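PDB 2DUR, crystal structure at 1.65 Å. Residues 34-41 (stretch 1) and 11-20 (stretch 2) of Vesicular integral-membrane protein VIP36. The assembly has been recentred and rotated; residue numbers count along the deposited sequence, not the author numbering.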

ATOM      1  N   ILE A  34      -6.781 -11.754  10.038  1.00 20.80           N
ATOM      2  CA  ILE A  34      -6.386 -13.007  10.695  1.00 23.13           C
ATOM      3  C   ILE A  34      -5.117 -13.525  10.019  1.00 23.94           C
ATOM      4  O   ILE A  34      -4.757 -13.057   8.939  1.00 23.32           O
ATOM      5  CB  ILE A  34      -7.497 -14.083  10.644  1.00 22.77           C
ATOM      6  CG1 ILE A  34      -7.706 -14.591   9.211  1.00 23.70           C
ATOM      7  CG2 ILE A  34      -8.821 -13.528  11.270  1.00 23.14           C
ATOM      8  CD1 ILE A  34      -8.456 -15.945   9.115  1.00 25.55           C
ATOM      9  N   LEU A  35      -4.492 -14.510  10.660  1.00 25.46           N
ATOM     10  CA  LEU A  35      -3.222 -15.095  10.253  1.00 27.67           C
ATOM     11  C   LEU A  35      -3.413 -16.586   9.992  1.00 27.91           C
ATOM     12  O   LEU A  35      -4.164 -17.262  10.715  1.00 27.52           O
ATOM     13  CB  LEU A  35      -2.223 -14.974  11.410  1.00 28.63           C
ATOM     14  CG  LEU A  35      -1.407 -13.764  11.891  1.00 30.83           C
ATOM     15  CD1 LEU A  35      -0.148 -13.513  11.035  1.00 32.46           C
ATOM     16  CD2 LEU A  35      -2.232 -12.515  12.038  1.00 34.14           C
ATOM     17  N   THR A  36      -2.755 -17.086   8.950  1.00 28.42           N
ATOM     18  CA  THR A  36      -2.416 -18.508   8.843  1.00 29.65           C
ATOM     19  C   THR A  36      -0.881 -18.584   8.734  1.00 30.27           C
ATOM     20  O   THR A  36      -0.191 -17.556   8.705  1.00 30.48           O
ATOM     21  CB  THR A  36      -3.098 -19.204   7.630  1.00 30.08           C
ATOM     22  OG1 THR A  36      -2.556 -18.700   6.400  1.00 30.89           O
ATOM     23  CG2 THR A  36      -4.601 -18.967   7.619  1.00 29.17           C
ATOM     24  N   SER A  37      -0.340 -19.798   8.685  1.00 30.74           N
ATOM     25  CA  SER A  37       1.097 -19.979   8.517  1.00 31.53           C
ATOM     26  C   SER A  37       1.568 -19.541   7.133  1.00 30.74           C
ATOM     27  O   SER A  37       2.771 -19.359   6.921  1.00 31.42           O
ATOM     28  CB  SER A  37       1.455 -21.451   8.732  1.00 31.49           C
ATOM     29  OG  SER A  37       0.837 -22.243   7.729  1.00 34.77           O
ATOM     30  N   GLN A  38       0.626 -19.372   6.202  1.00 30.39           N
ATOM     31  CA  GLN A  38       0.952 -19.072   4.798  1.00 29.80           C
ATOM     32  C   GLN A  38       0.597 -17.676   4.295  1.00 28.75           C
ATOM     33  O   GLN A  38       1.101 -17.242   3.263  1.00 29.08           O
ATOM     34  CB  GLN A  38       0.324 -20.107   3.871  1.00 30.73           C
ATOM     35  CG  GLN A  38       0.958 -21.508   4.005  1.00 33.33           C
ATOM     36  CD  GLN A  38       2.492 -21.468   3.946  1.00 35.91           C
ATOM     37  OE1 GLN A  38       3.093 -21.099   2.917  1.00 38.37           O
ATOM     38  NE2 GLN A  38       3.129 -21.848   5.051  1.00 36.91           N
ATOM     39  N   TYR A  39      -0.296 -16.987   4.994  1.00 26.55           N
ATOM     40  CA  TYR A  39      -0.705 -15.651   4.568  1.00 25.06           C
ATOM     41  C   TYR A  39      -1.325 -14.888   5.717  1.00 23.89           C
ATOM     42  O   TYR A  39      -1.793 -15.482   6.683  1.00 23.51           O
ATOM     43  CB  TYR A  39      -1.703 -15.693   3.390  1.00 25.58           C
ATOM     44  CG  TYR A  39      -2.952 -16.532   3.612  1.00 27.42           C
ATOM     45  CD1 TYR A  39      -4.023 -16.049   4.379  1.00 26.60           C
ATOM     46  CD2 TYR A  39      -3.062 -17.813   3.059  1.00 26.87           C
ATOM     47  CE1 TYR A  39      -5.173 -16.815   4.585  1.00 28.73           C
ATOM     48  CE2 TYR A  39      -4.207 -18.588   3.266  1.00 27.81           C
ATOM     49  CZ  TYR A  39      -5.252 -18.090   4.024  1.00 28.04           C
ATOM     50  OH  TYR A  39      -6.380 -18.861   4.229  1.00 30.11           O
ATOM     51  N   VAL A  40      -1.300 -13.567   5.593  1.00 21.54           N
ATOM     52  CA  VAL A  40      -2.093 -12.691   6.451  1.00 20.71           C
ATOM     53  C   VAL A  40      -3.336 -12.333   5.637  1.00 20.26           C
ATOM     54  O   VAL A  40      -3.226 -11.932   4.476  1.00 20.99           O
ATOM     55  CB  VAL A  40      -1.281 -11.444   6.825  1.00 20.21           C
ATOM     56  CG1 VAL A  40      -2.171 -10.405   7.542  1.00 19.91           C
ATOM     57  CG2 VAL A  40      -0.105 -11.845   7.706  1.00 21.21           C
ATOM     58  N   ARG A  41      -4.529 -12.532   6.194  1.00 18.69           N
ATOM     59  CA  ARG A  41      -5.724 -12.231   5.437  1.00 17.70           C
ATOM     60  C   ARG A  41      -6.357 -11.017   6.077  1.00 17.01           C
ATOM     61  O   ARG A  41      -6.860 -11.113   7.187  1.00 18.30           O
ATOM     62  CB  ARG A  41      -6.708 -13.414   5.468  1.00 18.09           C
ATOM     63  CG  ARG A  41      -8.043 -13.130   4.783  1.00 17.77           C
ATOM     64  CD  ARG A  41      -8.765 -14.429   4.410  1.00 19.55           C
ATOM     65  NE  ARG A  41      -8.041 -15.052   3.305  1.00 21.69           N
ATOM     66  CZ  ARG A  41      -8.248 -16.285   2.850  1.00 24.28           C
ATOM     67  NH1 ARG A  41      -9.176 -17.066   3.407  1.00 25.12           N
ATOM     68  NH2 ARG A  41      -7.511 -16.745   1.830  1.00 22.93           N
TER
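Stretch 2 (11-20) SLIKPYQGVG

Lys-14 grips one residue of the turn twice: its NZ donates hydrogen bonds to the backbone Gln-38 O (2.7 Å) and to the side-chain Gln-38 OE1 (2.8 Å). The side chain of Gln-38 leaves CA pointing away, but with chi1 and chi2 both m its end comes back, bringing OE1 to the same NZ that the backbone O meets. Stretch 1 is a hairpin, closed by paired backbone hydrogen bonds between Ile-34 and Arg-41 and by Thr-36 N to Tyr-39 O (2.9 Å); at its tip, Thr-36 OG1 accepts from Gln-38 N and Tyr-39 N. Stretch 2 passes alongside it, with a cis peptide before Pro-15 and positive phi at Tyr-16. The register runs against the numbering: Gln-38 lies nearest Lys-14, Ser-37 nearest Pro-15 (CA to CA 5.4 Å) and Leu-35 nearest Val-19. Tyr-16, whose CA-to-CB bond points toward the hairpin, gives up more surface to it than any other residue of stretch 2 (71 Å²). Val-40 CG2 sits over one face of its ring, 4.0 Å from the centroid and 10° off the normal, while Thr-36 O approaches the edge, 3.5 Å from Tyr-16 CE1. Leu-35 CD1 meets Tyr-16 CD1 at 3.8 Å, and Leu-35 CG packs on Val-19 CG1 at 3.9 Å. Val-40 CG2 also reaches Leu-12 CD2 (4.0 Å), extending the apolar contact beyond the ring.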

ATOM      1  N   SER A  11       9.778  -5.645   7.381  1.00 20.95           N
ATOM      2  CA  SER A  11       9.246  -6.654   6.486  1.00 20.16           C
ATOM      3  C   SER A  11       8.325  -7.608   7.226  1.00 20.74           C
ATOM      4  O   SER A  11       8.455  -7.781   8.428  1.00 20.91           O
ATOM      5  CB  SER A  11      10.386  -7.468   5.840  1.00 20.33           C
ATOM      6  OG  SER A  11      11.284  -6.622   5.114  1.00 19.84           O
ATOM      7  N   LEU A  12       7.426  -8.223   6.474  1.00 21.25           N
ATOM      8  CA  LEU A  12       6.474  -9.203   6.980  1.00 22.58           C
ATOM      9  C   LEU A  12       6.756 -10.460   6.184  1.00 22.81           C
ATOM     10  O   LEU A  12       6.529 -10.519   4.979  1.00 22.55           O
ATOM     11  CB  LEU A  12       5.035  -8.718   6.732  1.00 21.69           C
ATOM     12  CG  LEU A  12       3.915  -9.733   7.036  1.00 22.29           C
ATOM     13  CD1 LEU A  12       3.510  -9.655   8.520  1.00 21.93           C
ATOM     14  CD2 LEU A  12       2.712  -9.566   6.096  1.00 22.68           C
ATOM     15  N   ILE A  13       7.287 -11.491   6.848  1.00 24.08           N
ATOM     16  CA  ILE A  13       7.703 -12.691   6.123  1.00 24.86           C
ATOM     17  C   ILE A  13       7.279 -13.923   6.925  1.00 26.01           C
ATOM     18  O   ILE A  13       7.495 -13.955   8.143  1.00 26.16           O
ATOM     19  CB  ILE A  13       9.253 -12.709   5.921  1.00 25.07           C
ATOM     20  CG1 ILE A  13       9.713 -11.472   5.132  1.00 25.44           C
ATOM     21  CG2 ILE A  13       9.677 -13.956   5.185  1.00 25.03           C
ATOM     22  CD1 ILE A  13      11.233 -11.293   5.046  1.00 25.17           C
ATOM     23  N   LYS A  14       6.662 -14.894   6.253  1.00 27.74           N
ATOM     24  CA  LYS A  14       6.209 -16.113   6.949  1.00 30.64           C
ATOM     25  C   LYS A  14       7.395 -16.785   7.657  1.00 31.20           C
ATOM     26  O   LYS A  14       8.508 -16.780   7.117  1.00 31.47           O
ATOM     27  CB  LYS A  14       5.345 -17.064   6.093  1.00 30.31           C
ATOM     28  CG  LYS A  14       5.814 -17.491   4.713  1.00 33.50           C
ATOM     29  CD  LYS A  14       4.679 -18.307   4.052  1.00 32.77           C
ATOM     30  CE  LYS A  14       4.429 -17.947   2.573  1.00 35.98           C
ATOM     31  NZ  LYS A  14       3.099 -18.432   1.989  1.00 34.99           N
ATOM     32  N   PRO A  15       7.159 -17.335   8.877  1.00 31.87           N
ATOM     33  CA  PRO A  15       5.853 -17.607   9.486  1.00 31.83           C
ATOM     34  C   PRO A  15       5.303 -16.450  10.331  1.00 31.33           C
ATOM     35  O   PRO A  15       4.396 -16.637  11.166  1.00 31.84           O
ATOM     36  CB  PRO A  15       6.154 -18.822  10.372  1.00 32.25           C
ATOM     37  CG  PRO A  15       7.595 -18.592  10.827  1.00 31.86           C
ATOM     38  CD  PRO A  15       8.264 -17.705   9.783  1.00 32.81           C
ATOM     39  N   TYR A  16       5.854 -15.263  10.098  1.00 29.79           N
ATOM     40  CA  TYR A  16       5.453 -14.034  10.758  1.00 29.15           C
ATOM     41  C   TYR A  16       5.962 -14.039  12.182  1.00 29.52           C
ATOM     42  O   TYR A  16       5.464 -14.757  13.060  1.00 29.82           O
ATOM     43  CB  TYR A  16       3.944 -13.777  10.614  1.00 27.72           C
ATOM     44  CG  TYR A  16       3.495 -13.985   9.184  1.00 27.10           C
ATOM     45  CD1 TYR A  16       2.560 -14.965   8.859  1.00 25.11           C
ATOM     46  CD2 TYR A  16       4.056 -13.234   8.136  1.00 24.87           C
ATOM     47  CE1 TYR A  16       2.160 -15.182   7.557  1.00 23.90           C
ATOM     48  CE2 TYR A  16       3.668 -13.441   6.817  1.00 21.45           C
ATOM     49  CZ  TYR A  16       2.725 -14.414   6.528  1.00 23.23           C
ATOM     50  OH  TYR A  16       2.299 -14.658   5.249  1.00 23.03           O
ATOM     51  N   GLN A  17       6.990 -13.228  12.398  1.00 29.57           N
ATOM     52  CA  GLN A  17       7.705 -13.242  13.654  1.00 29.51           C
ATOM     53  C   GLN A  17       6.799 -13.000  14.858  1.00 29.59           C
ATOM     54  O   GLN A  17       6.011 -12.053  14.876  1.00 30.20           O
ATOM     55  CB  GLN A  17       8.827 -12.209  13.630  1.00 29.87           C
ATOM     56  CG  GLN A  17       9.753 -12.315  14.828  1.00 29.86           C
ATOM     57  CD  GLN A  17      10.911 -11.354  14.741  1.00 29.46           C
ATOM     58  OE1 GLN A  17      11.685 -11.393  13.784  1.00 30.69           O
ATOM     59  NE2 GLN A  17      11.033 -10.476  15.728  1.00 29.94           N
ATOM     60  N   GLY A  18       6.909 -13.866  15.863  1.00 29.34           N
ATOM     61  CA  GLY A  18       6.225 -13.638  17.132  1.00 29.42           C
ATOM     62  C   GLY A  18       4.738 -13.964  17.157  1.00 29.10           C
ATOM     63  O   GLY A  18       4.063 -13.694  18.147  1.00 28.84           O
ATOM     64  N   VAL A  19       4.233 -14.527  16.068  1.00 29.61           N
ATOM     65  CA  VAL A  19       2.818 -14.901  16.012  1.00 30.38           C
ATOM     66  C   VAL A  19       2.655 -16.286  16.617  1.00 31.30           C
ATOM     67  O   VAL A  19       1.833 -16.483  17.526  1.00 31.51           O
ATOM     68  CB  VAL A  19       2.267 -14.871  14.568  1.00 30.36           C
ATOM     69  CG1 VAL A  19       0.850 -15.463  14.507  1.00 30.40           C
ATOM     70  CG2 VAL A  19       2.290 -13.436  14.032  1.00 30.00           C
ATOM     71  N   GLY A  20       3.458 -17.228  16.122  1.00 31.92           N
ATOM     72  CA  GLY A  20       3.397 -18.620  16.570  1.00 33.07           C
ATOM     73  C   GLY A  20       4.538 -19.042  17.480  1.00 33.40           C
ATOM     74  O   GLY A  20       4.805 -20.239  17.615  1.00 34.31           O
TER